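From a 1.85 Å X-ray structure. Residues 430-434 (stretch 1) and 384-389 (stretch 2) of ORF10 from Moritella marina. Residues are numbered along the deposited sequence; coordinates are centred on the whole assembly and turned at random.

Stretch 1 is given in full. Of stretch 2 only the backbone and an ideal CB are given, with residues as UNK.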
ATOM      1  N   PRO A 430      35.855  -2.399  10.212  1.00 36.27           N
ATOM      2  CA  PRO A 430      35.036  -1.324   9.632  1.00 34.79           C
ATOM      3  C   PRO A 430      34.050  -0.773  10.655  1.00 29.30           C
ATOM      4  O   PRO A 430      33.505  -1.511  11.478  1.00 29.54           O
ATOM      5  CB  PRO A 430      34.308  -2.008   8.459  1.00 32.06           C
ATOM      6  CG  PRO A 430      34.832  -3.443   8.399  1.00 36.34           C
ATOM      7  CD  PRO A 430      35.426  -3.734   9.756  1.00 38.77           C
ATOM      8  N   ARG A 431      33.847   0.544  10.619  1.00 29.89           N
ATOM      9  CA  ARG A 431      32.726   1.130  11.340  1.00 27.91           C
ATOM     10  C   ARG A 431      31.439   0.457  10.884  1.00 28.09           C
ATOM     11  O   ARG A 431      31.192   0.335   9.679  1.00 25.62           O
ATOM     12  CB  ARG A 431      32.649   2.635  11.087  1.00 26.51           C
ATOM     13  CG  ARG A 431      33.717   3.445  11.822  1.00 30.66           C
ATOM     14  CD  ARG A 431      33.416   4.929  11.765  1.00 32.80           C
ATOM     15  NE  ARG A 431      33.525   5.427  10.402  1.00 37.43           N
ATOM     16  CZ  ARG A 431      34.281   6.457  10.036  1.00 39.57           C
ATOM     17  NH1 ARG A 431      35.001   7.115  10.941  1.00 45.20           N
ATOM     18  NH2 ARG A 431      34.316   6.825   8.758  1.00 38.95           N
ATOM     19  N   THR A 432      30.622   0.019  11.841  1.00 25.46           N
ATOM     20  CA  THR A 432      29.468  -0.817  11.547  1.00 26.47           C
ATOM     21  C   THR A 432      28.255  -0.341  12.336  1.00 27.67           C
ATOM     22  O   THR A 432      28.344  -0.113  13.546  1.00 24.91           O
ATOM     23  CB  THR A 432      29.780  -2.284  11.856  1.00 28.05           C
ATOM     24  OG1 THR A 432      30.936  -2.674  11.104  1.00 26.31           O
ATOM     25  CG2 THR A 432      28.618  -3.179  11.468  1.00 27.45           C
ATOM     26  N   ALA A 433      27.119  -0.202  11.646  1.00 23.49           N
ATOM     27  CA  ALA A 433      25.878   0.243  12.257  1.00 22.97           C
ATOM     28  C   ALA A 433      24.744  -0.693  11.869  1.00 24.38           C
ATOM     29  O   ALA A 433      24.739  -1.266  10.779  1.00 23.55           O
ATOM     30  CB  ALA A 433      25.537   1.681  11.838  1.00 21.30           C
ATOM     31  N   GLY A 434      23.781  -0.842  12.772  1.00 23.28           N
ATOM     32  CA  GLY A 434      22.525  -1.501  12.466  1.00 23.89           C
ATOM     33  C   GLY A 434      21.417  -0.471  12.345  1.00 20.31           C
ATOM     34  O   GLY A 434      21.485   0.605  12.943  1.00 23.18           O
ATOM     35  N   UNK A 384      26.434   9.147   9.466  1.00 27.20           N
ATOM     36  CA  UNK A 384      27.274   8.971  10.649  1.00 24.27           C
ATOM     37  C   UNK A 384      28.445   8.038  10.365  1.00 29.06           C
ATOM     38  O   UNK A 384      29.559   8.260  10.862  1.00 27.90           O
ATOM     39  CB  UNK A 384      26.444   8.428  11.814  1.00 24.27           C
ATOM     40  N   UNK A 385      28.202   6.970   9.592  1.00 26.93           N
ATOM     41  CA  UNK A 385      29.272   6.046   9.225  1.00 26.82           C
ATOM     42  C   UNK A 385      30.331   6.731   8.375  1.00 31.21           C
ATOM     43  O   UNK A 385      31.528   6.450   8.521  1.00 32.71           O
ATOM     44  CB  UNK A 385      28.700   4.841   8.475  1.00 26.82           C
ATOM     45  N   UNK A 386      29.918   7.619   7.467  1.00 28.41           N
ATOM     46  CA  UNK A 386      30.881   8.292   6.616  1.00 29.31           C
ATOM     47  C   UNK A 386      31.669   9.375   7.324  1.00 31.76           C
ATOM     48  O   UNK A 386      32.849   9.579   7.025  1.00 35.88           O
ATOM     49  CB  UNK A 386      30.162   8.898   5.409  1.00 29.31           C
ATOM     50  N   UNK A 387      31.044  10.072   8.266  1.00 29.91           N
ATOM     51  CA  UNK A 387      31.652  11.208   8.952  1.00 34.39           C
ATOM     52  C   UNK A 387      32.287  10.856  10.298  1.00 35.71           C
ATOM     53  O   UNK A 387      33.000  11.693  10.864  1.00 33.12           O
ATOM     54  CB  UNK A 387      30.596  12.294   9.164  1.00 34.39           C
ATOM     55  N   UNK A 388      32.042   9.658  10.828  1.00 30.79           N
ATOM     56  CA  UNK A 388      32.627   9.291  12.107  1.00 34.71           C
ATOM     57  C   UNK A 388      32.071  10.010  13.318  1.00 35.40           C
ATOM     58  O   UNK A 388      32.735  10.047  14.364  1.00 30.88           O
ATOM     59  CB  UNK A 388      34.136   9.534  12.049  1.00 34.71           C
ATOM     60  N   UNK A 389      30.860  10.565  13.220  1.00 31.58           N
ATOM     61  CA  UNK A 389      30.199  11.263  14.316  1.00 28.60           C
ATOM     62  C   UNK A 389      28.788  10.723  14.485  1.00 31.89           C
ATOM     63  O   UNK A 389      28.126  10.383  13.503  1.00 30.19           O
ATOM     64  CB  UNK A 389      30.173  12.773  14.068  1.00 28.60           C
TER

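Stretch 2 brings the last turn of a helix against the start of a strand, and Arg431, whose side chain reaches furthest across, provides most of what positions 385, 386 and 388 meet.

At position 384 the backbone is helical and CA-to-CB points sideways, with nothing of stretch 1 within 5.5 Å of the ideal CB. Stretch 1 therefore sets little preference, and many helix-compatible residues would suit. The deposited residue is Ala384, whose methyl group makes no contact with stretch 1; its O accepts a weak hydrogen bond from the backbone N of position 388 (2.8 Å).

Position 385 is the centre of the contact, its CA lying 6.4 Å from the CA of Arg431. CA-to-CB points sideways, and the ideal CB is still 5.2 Å from Arg431 CB, so a short side chain would leave a gap. Beyond it lie the aliphatic base of Arg431, the backbone of Thr432 and the methyl group of Ala433, whose CA-to-CB points toward the helix. This largely apolar surface suits a medium-sized apolar residue such as leucine, isoleucine or methionine. The residue is Leu385, in the m, t rotamer, and the end of its side chain comes nearer than its CB. CD2 packs 3.7 Å from Arg431 CB and 3.7 Å from Thr432 N, while CD1 lies 3.9 Å from Ala433 CB. The backbone contributes independently of side-chain identity: Leu385 O is 2.8 Å from Arg431 NH2 and 2.9 Å from Arg431 NE.

At position 386 CA-to-CB points away, and an ideal CB has room, so stretch 1 does not demand a small residue. The deposited residue is Gly386, which approaches through its backbone, with O 3.6 Å from Arg431 NH2.

At position 387, also helical, CA-to-CB points away into space that stretch 1 leaves free; polar or long, flexible side chains would be among those accommodated. Lys387 extends there and makes no contact with stretch 1.

Position 388 is much more restrictive. It is the first residue after the helix to leave helical angles, and its phi/psi of 70/21 favours glycine, with asparagine a familiar alternative on backbone grounds alone. The guanidinium removes that latitude, because an ideal CB would lie 2.8 Å from Arg431 NH1, a clash. Gly388 satisfies both conditions: its CA lies over one face of the guanidinium, 3.4 Å from Arg431 NH1.

At position 389 the backbone angles are extended and CA-to-CB points away, so stretch 1 offers no basis for choosing a side chain. Leu389 is found here and makes no contact with stretch 1.

Stretch 2 (384-389) ALGKGL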
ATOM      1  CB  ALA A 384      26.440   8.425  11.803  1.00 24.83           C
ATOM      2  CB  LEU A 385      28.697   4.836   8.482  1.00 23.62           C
ATOM      3  CG  LEU A 385      28.034   3.764   9.344  1.00 26.30           C
ATOM      4  CD1 LEU A 385      27.065   2.887   8.503  1.00 24.70           C
ATOM      5  CD2 LEU A 385      29.067   2.908  10.048  1.00 24.77           C
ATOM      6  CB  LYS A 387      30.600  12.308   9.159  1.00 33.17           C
ATOM      7  CG  LYS A 387      30.044  12.849   7.849  1.00 30.67           C
ATOM      8  CD  LYS A 387      29.112  14.015   8.086  1.00 38.46           C
ATOM      9  CE  LYS A 387      28.738  14.708   6.773  1.00 40.15           C
ATOM     10  NZ  LYS A 387      29.935  15.256   6.074  1.00 42.88           N
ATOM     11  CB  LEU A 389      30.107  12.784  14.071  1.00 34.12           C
ATOM     12  CG  LEU A 389      31.389  13.608  13.986  1.00 37.97           C
ATOM     13  CD1 LEU A 389      31.110  14.990  13.390  1.00 34.83           C
ATOM     14  CD2 LEU A 389      32.021  13.718  15.364  1.00 31.55           C
TER
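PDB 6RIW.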